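Serine repeat antigen 5 (Plasmodium falciparum, PDB 6X42) adopts the papain-like cysteine protease fold of a malaria parasite antigen described as a pseudo-zymogen, and is probably not a conventional active protease. Local coordinates at residues Lys194-Lys206 and Asn244-Phe256. Sequence-based numbering, arbitrary orientation.
Sequences KAENVMGYEFSGK and NSWGPYWGDEGYF. With CA (calcium ion), chain B.
At V198 a chi1 of -54° sets CG1 anti to the carbonyl carbon and CG2 between that carbon and the backbone N, which directs CG2 to W246 and CG1 to F256. W246 belongs to the N244-S245-W246-G247 motif of the papain fold. N244 OD1 accepts a hydrogen bond from H219 NE2, consistent with the His-Asn pair of active papain-like enzymes, while N244 ND2 lies above one face of both the W246 and W250 rings. A branched V198 suits the spot because its two methyls meet different rings: CG2 is 3.6 Å from W246 CH2, and CG1 is 4.0 Å from F256 CZ. V198 O comes to the edge of the W250 indole, in its plane, 3.6 Å from CZ2.

F203 turns its ring edge to the face of F256 in a T-shaped (edge-to-face) stack, centroids 5.4 Å apart and planes at 70°; one face of F203 has V198 CA over its centre. Flat rings suit both sites because the edge of one can meet the face of the other, joining the loop to strand 255-259. Beside them the F203 carbonyl O receives a CA-H...O contact from G251 CA at 3.3 Å. Glycine fits here because its phi is positive and a CB would clash with W250.

E196 OE2 and N197 OD1 bind a calcium ion together with D214, on the far side of the loop from the tryptophans. At the other end D252, its CG anti to the backbone N (chi1 -176°), presents OD1 to the long K206, its chain bent at the last torsion, in a salt bridge, NZ to OD1 2.8 Å. One water spans the pair, accepting from K206 NZ at 3.1 Å and donating to D252 OD2 at 2.8 Å.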
loop_
_atom_site.group_PDB
_atom_site.type_symbol
_atom_site.label_atom_id
_atom_site.label_comp_id
_atom_site.label_asym_id
_atom_site.label_seq_id
_atom_site.Cartn_x
_atom_site.Cartn_y
_atom_site.Cartn_z
ATOM N N LYS A 194 -2.104 13.016 0.336
ATOM C CA LYS A 194 -3.300 13.774 0.686
ATOM C C LYS A 194 -4.329 13.528 -0.414
ATOM O O LYS A 194 -4.061 13.798 -1.592
ATOM C CB LYS A 194 -3.003 15.263 0.880
ATOM C CG LYS A 194 -4.037 15.948 1.785
ATOM C CD LYS A 194 -3.634 17.356 2.178
ATOM C CE LYS A 194 -4.483 17.882 3.318
ATOM N NZ LYS A 194 -4.101 19.283 3.639
ATOM N N ALA A 195 -5.493 12.994 -0.030
ATOM C CA ALA A 195 -6.480 12.554 -1.016
ATOM C C ALA A 195 -6.879 13.688 -1.953
ATOM O O ALA A 195 -7.139 13.453 -3.144
ATOM C CB ALA A 195 -7.726 11.993 -0.327
ATOM N N GLU A 196 -6.958 14.918 -1.430
ATOM C CA GLU A 196 -7.338 16.039 -2.281
ATOM C C GLU A 196 -6.495 16.094 -3.548
ATOM O O GLU A 196 -6.980 16.521 -4.600
ATOM C CB GLU A 196 -7.223 17.369 -1.518
ATOM C CG GLU A 196 -5.793 17.870 -1.325
ATOM C CD GLU A 196 -5.676 19.235 -0.658
ATOM O OE1 GLU A 196 -6.555 19.587 0.170
ATOM O OE2 GLU A 196 -4.658 19.923 -0.906
ATOM N N ASN A 197 -5.231 15.681 -3.456
ATOM C CA ASN A 197 -4.289 15.892 -4.536
ATOM C C ASN A 197 -4.599 15.053 -5.759
ATOM O O ASN A 197 -4.121 15.392 -6.847
ATOM C CB ASN A 197 -2.860 15.641 -4.074
ATOM C CG ASN A 197 -2.382 16.714 -3.119
ATOM O OD1 ASN A 197 -2.896 17.832 -3.150
ATOM N ND2 ASN A 197 -1.428 16.400 -2.272
ATOM N N VAL A 198 -5.395 13.989 -5.619
ATOM C CA VAL A 198 -5.778 13.139 -6.750
ATOM C C VAL A 198 -7.216 13.361 -7.179
ATOM O O VAL A 198 -7.739 12.594 -8.000
ATOM C CB VAL A 198 -5.475 11.647 -6.492
ATOM C CG1 VAL A 198 -4.018 11.447 -6.109
ATOM C CG2 VAL A 198 -6.383 11.054 -5.424
ATOM N N MET A 199 -7.848 14.438 -6.701
ATOM C CA MET A 199 -9.246 14.737 -6.977
ATOM C C MET A 199 -9.460 15.549 -8.247
ATOM O O MET A 199 -10.615 15.728 -8.657
ATOM C CB MET A 199 -9.842 15.529 -5.815
ATOM C CG MET A 199 -9.951 14.760 -4.536
ATOM S SD MET A 199 -11.066 13.368 -4.641
ATOM C CE MET A 199 -11.132 12.927 -2.899
ATOM N N GLY A 200 -8.393 16.062 -8.858
ATOM C CA GLY A 200 -8.561 16.861 -10.061
ATOM C C GLY A 200 -9.156 16.048 -11.194
ATOM O O GLY A 200 -8.949 14.836 -11.318
ATOM N N TYR A 201 -9.901 16.739 -12.051
ATOM C CA TYR A 201 -10.460 16.113 -13.244
ATOM C C TYR A 201 -9.386 15.373 -14.048
ATOM O O TYR A 201 -9.645 14.325 -14.653
ATOM C CB TYR A 201 -11.078 17.227 -14.093
ATOM C CG TYR A 201 -11.532 16.774 -15.452
ATOM C CD1 TYR A 201 -12.720 16.087 -15.613
ATOM C CD2 TYR A 201 -10.761 17.025 -16.575
ATOM C CE1 TYR A 201 -13.131 15.656 -16.869
ATOM C CE2 TYR A 201 -11.166 16.615 -17.828
ATOM C CZ TYR A 201 -12.343 15.925 -17.968
ATOM O OH TYR A 201 -12.733 15.514 -19.225
ATOM N N GLU A 202 -8.174 15.912 -14.070
ATOM C CA GLU A 202 -7.090 15.395 -14.885
ATOM C C GLU A 202 -6.596 14.021 -14.429
ATOM O O GLU A 202 -5.881 13.357 -15.186
ATOM C CB GLU A 202 -5.963 16.431 -14.803
ATOM C CG GLU A 202 -6.234 17.760 -15.518
ATOM C CD GLU A 202 -6.975 18.796 -14.632
ATOM O OE1 GLU A 202 -7.135 18.526 -13.400
ATOM O OE2 GLU A 202 -7.294 19.912 -15.135
ATOM N N PHE A 203 -6.957 13.570 -13.228
ATOM C CA PHE A 203 -6.489 12.270 -12.758
ATOM C C PHE A 203 -7.202 11.114 -13.435
ATOM O O PHE A 203 -6.782 9.968 -13.257
ATOM C CB PHE A 203 -6.571 12.173 -11.230
ATOM C CG PHE A 203 -5.297 12.563 -10.554
ATOM C CD1 PHE A 203 -4.418 11.597 -10.087
ATOM C CD2 PHE A 203 -4.946 13.901 -10.413
ATOM C CE1 PHE A 203 -3.241 11.954 -9.482
ATOM C CE2 PHE A 203 -3.750 14.253 -9.834
ATOM C CZ PHE A 203 -2.908 13.286 -9.366
ATOM N N SER A 204 -8.245 11.369 -14.221
ATOM C CA SER A 204 -8.766 10.336 -15.109
ATOM C C SER A 204 -7.895 10.345 -16.356
ATOM O O SER A 204 -7.628 11.405 -16.920
ATOM C CB SER A 204 -10.224 10.614 -15.486
ATOM O OG SER A 204 -11.047 10.764 -14.345
ATOM N N GLY A 205 -7.459 9.185 -16.800
ATOM C CA GLY A 205 -6.626 9.116 -17.983
ATOM C C GLY A 205 -5.239 8.599 -17.669
ATOM O O GLY A 205 -4.931 8.205 -16.549
ATOM N N LYS A 206 -4.392 8.612 -18.700
ATOM C CA LYS A 206 -3.157 7.832 -18.696
ATOM C C LYS A 206 -1.887 8.662 -18.605
ATOM O O LYS A 206 -0.788 8.099 -18.623
ATOM C CB LYS A 206 -3.096 6.936 -19.939
ATOM C CG LYS A 206 -4.065 5.756 -19.881
ATOM C CD LYS A 206 -4.441 5.242 -21.259
ATOM C CE LYS A 206 -5.406 4.055 -21.157
ATOM N NZ LYS A 206 -4.945 2.999 -20.195
ATOM N N ASN A 244 -4.630 2.674 -6.166
ATOM C CA ASN A 244 -5.639 3.242 -5.277
ATOM C C ASN A 244 -6.717 2.198 -5.011
ATOM O O ASN A 244 -6.747 1.143 -5.645
ATOM C CB ASN A 244 -6.220 4.514 -5.906
ATOM C CG ASN A 244 -6.778 5.502 -4.897
ATOM O OD1 ASN A 244 -6.865 5.242 -3.700
ATOM N ND2 ASN A 244 -7.169 6.662 -5.410
ATOM N N SER A 245 -7.609 2.513 -4.069
ATOM C CA SER A 245 -8.687 1.644 -3.626
ATOM C C SER A 245 -10.057 2.297 -3.840
ATOM O O SER A 245 -10.956 2.195 -2.994
ATOM C CB SER A 245 -8.498 1.197 -2.177
ATOM O OG SER A 245 -8.246 2.283 -1.311
ATOM N N TRP A 246 -10.210 2.963 -4.988
ATOM C CA TRP A 246 -11.450 3.634 -5.368
ATOM C C TRP A 246 -12.111 2.929 -6.546
ATOM O O TRP A 246 -12.927 3.522 -7.269
ATOM C CB TRP A 246 -11.213 5.118 -5.647
ATOM C CG TRP A 246 -10.811 5.928 -4.434
ATOM C CD1 TRP A 246 -10.820 5.537 -3.130
ATOM C CD2 TRP A 246 -10.339 7.280 -4.441
ATOM N NE1 TRP A 246 -10.357 6.557 -2.327
ATOM C CE2 TRP A 246 -10.069 7.641 -3.108
ATOM C CE3 TRP A 246 -10.110 8.219 -5.455
ATOM C CZ2 TRP A 246 -9.562 8.895 -2.763
ATOM C CZ3 TRP A 246 -9.629 9.459 -5.106
ATOM C CH2 TRP A 246 -9.354 9.786 -3.774
ATOM N N GLY A 247 -11.790 1.653 -6.722
ATOM C CA GLY A 247 -12.382 0.846 -7.755
ATOM C C GLY A 247 -11.665 0.958 -9.080
ATOM O O GLY A 247 -10.814 1.825 -9.294
ATOM N N PRO A 248 -12.006 0.058 -10.006
ATOM C CA PRO A 248 -11.275 -0.039 -11.277
ATOM C C PRO A 248 -11.689 0.970 -12.333
ATOM O O PRO A 248 -11.116 0.959 -13.427
ATOM C CB PRO A 248 -11.588 -1.463 -11.734
ATOM C CG PRO A 248 -12.977 -1.720 -11.177
ATOM C CD PRO A 248 -12.958 -1.047 -9.822
ATOM N N TYR A 249 -12.626 1.863 -12.052
ATOM C CA TYR A 249 -13.010 2.926 -12.977
ATOM C C TYR A 249 -12.432 4.276 -12.582
ATOM O O TYR A 249 -12.616 5.259 -13.316
ATOM C CB TYR A 249 -14.541 2.951 -13.156
ATOM C CG TYR A 249 -15.038 1.584 -13.545
ATOM C CD1 TYR A 249 -14.849 1.092 -14.824
ATOM C CD2 TYR A 249 -15.660 0.763 -12.614
ATOM C CE1 TYR A 249 -15.302 -0.201 -15.166
ATOM C CE2 TYR A 249 -16.087 -0.488 -12.930
ATOM C CZ TYR A 249 -15.903 -0.974 -14.195
ATOM O OH TYR A 249 -16.363 -2.238 -14.484
ATOM N N TRP A 250 -11.700 4.340 -11.477
ATOM C CA TRP A 250 -11.040 5.556 -11.050
ATOM C C TRP A 250 -9.650 5.612 -11.681
ATOM O O TRP A 250 -8.934 4.607 -11.731
ATOM C CB TRP A 250 -10.940 5.593 -9.505
ATOM C CG TRP A 250 -10.299 6.866 -9.119
ATOM C CD1 TRP A 250 -10.902 8.078 -8.979
ATOM C CD2 TRP A 250 -8.904 7.097 -8.948
ATOM N NE1 TRP A 250 -9.984 9.043 -8.733
ATOM C CE2 TRP A 250 -8.737 8.477 -8.718
ATOM C CE3 TRP A 250 -7.774 6.270 -8.949
ATOM C CZ2 TRP A 250 -7.494 9.055 -8.506
ATOM C CZ3 TRP A 250 -6.543 6.850 -8.753
ATOM C CH2 TRP A 250 -6.404 8.233 -8.531
ATOM N N GLY A 251 -9.249 6.796 -12.126
ATOM C CA GLY A 251 -7.867 6.977 -12.589
ATOM C C GLY A 251 -7.641 6.250 -13.893
ATOM O O GLY A 251 -8.395 6.430 -14.852
ATOM N N ASP A 252 -6.585 5.448 -13.954
ATOM C CA ASP A 252 -6.263 4.595 -15.101
ATOM C C ASP A 252 -6.448 3.139 -14.659
ATOM O O ASP A 252 -5.532 2.501 -14.127
ATOM C CB ASP A 252 -4.846 4.879 -15.561
ATOM C CG ASP A 252 -4.462 4.118 -16.808
ATOM O OD1 ASP A 252 -5.319 3.473 -17.449
ATOM O OD2 ASP A 252 -3.271 4.194 -17.164
ATOM N N GLU A 253 -7.678 2.645 -14.783
ATOM C CA GLU A 253 -8.034 1.293 -14.339
ATOM C C GLU A 253 -7.741 1.055 -12.855
ATOM O O GLU A 253 -7.434 -0.066 -12.432
ATOM C CB GLU A 253 -7.391 0.219 -15.211
ATOM C CG GLU A 253 -7.839 0.309 -16.676
ATOM C CD GLU A 253 -7.142 -0.682 -17.600
ATOM O OE1 GLU A 253 -6.750 -1.763 -17.125
ATOM O OE2 GLU A 253 -7.043 -0.395 -18.813
ATOM N N GLY A 254 -7.872 2.095 -12.049
ATOM C CA GLY A 254 -7.683 2.013 -10.617
ATOM C C GLY A 254 -6.318 2.429 -10.137
ATOM O O GLY A 254 -6.118 2.519 -8.909
ATOM N N TYR A 255 -5.386 2.686 -11.059
ATOM C CA TYR A 255 -4.006 3.085 -10.802
ATOM C C TYR A 255 -3.766 4.488 -11.368
ATOM O O TYR A 255 -4.592 5.036 -12.109
ATOM C CB TYR A 255 -3.039 2.105 -11.485
ATOM C CG TYR A 255 -3.105 0.683 -10.988
ATOM C CD1 TYR A 255 -4.054 -0.200 -11.476
ATOM C CD2 TYR A 255 -2.204 0.220 -10.044
ATOM C CE1 TYR A 255 -4.123 -1.509 -11.025
ATOM C CE2 TYR A 255 -2.242 -1.087 -9.586
ATOM C CZ TYR A 255 -3.213 -1.949 -10.060
ATOM O OH TYR A 255 -3.256 -3.239 -9.577
ATOM N N PHE A 256 -2.605 5.058 -11.065
ATOM C CA PHE A 256 -2.165 6.255 -11.761
ATOM C C PHE A 256 -0.647 6.285 -11.753
ATOM O O PHE A 256 0.005 5.559 -11.007
ATOM C CB PHE A 256 -2.763 7.545 -11.165
ATOM C CG PHE A 256 -2.340 7.857 -9.737
ATOM C CD1 PHE A 256 -1.351 8.785 -9.467
ATOM C CD2 PHE A 256 -2.968 7.244 -8.658
ATOM C CE1 PHE A 256 -0.993 9.085 -8.169
ATOM C CE2 PHE A 256 -2.611 7.554 -7.372
ATOM C CZ PHE A 256 -1.627 8.473 -7.138
HETATM CA CA CA B . -2.701 19.975 -2.144
HETATM O O HOH W 1 -1.954 2.993 -19.357
HETATM O O HOH W 2 -0.799 20.020 -3.662
#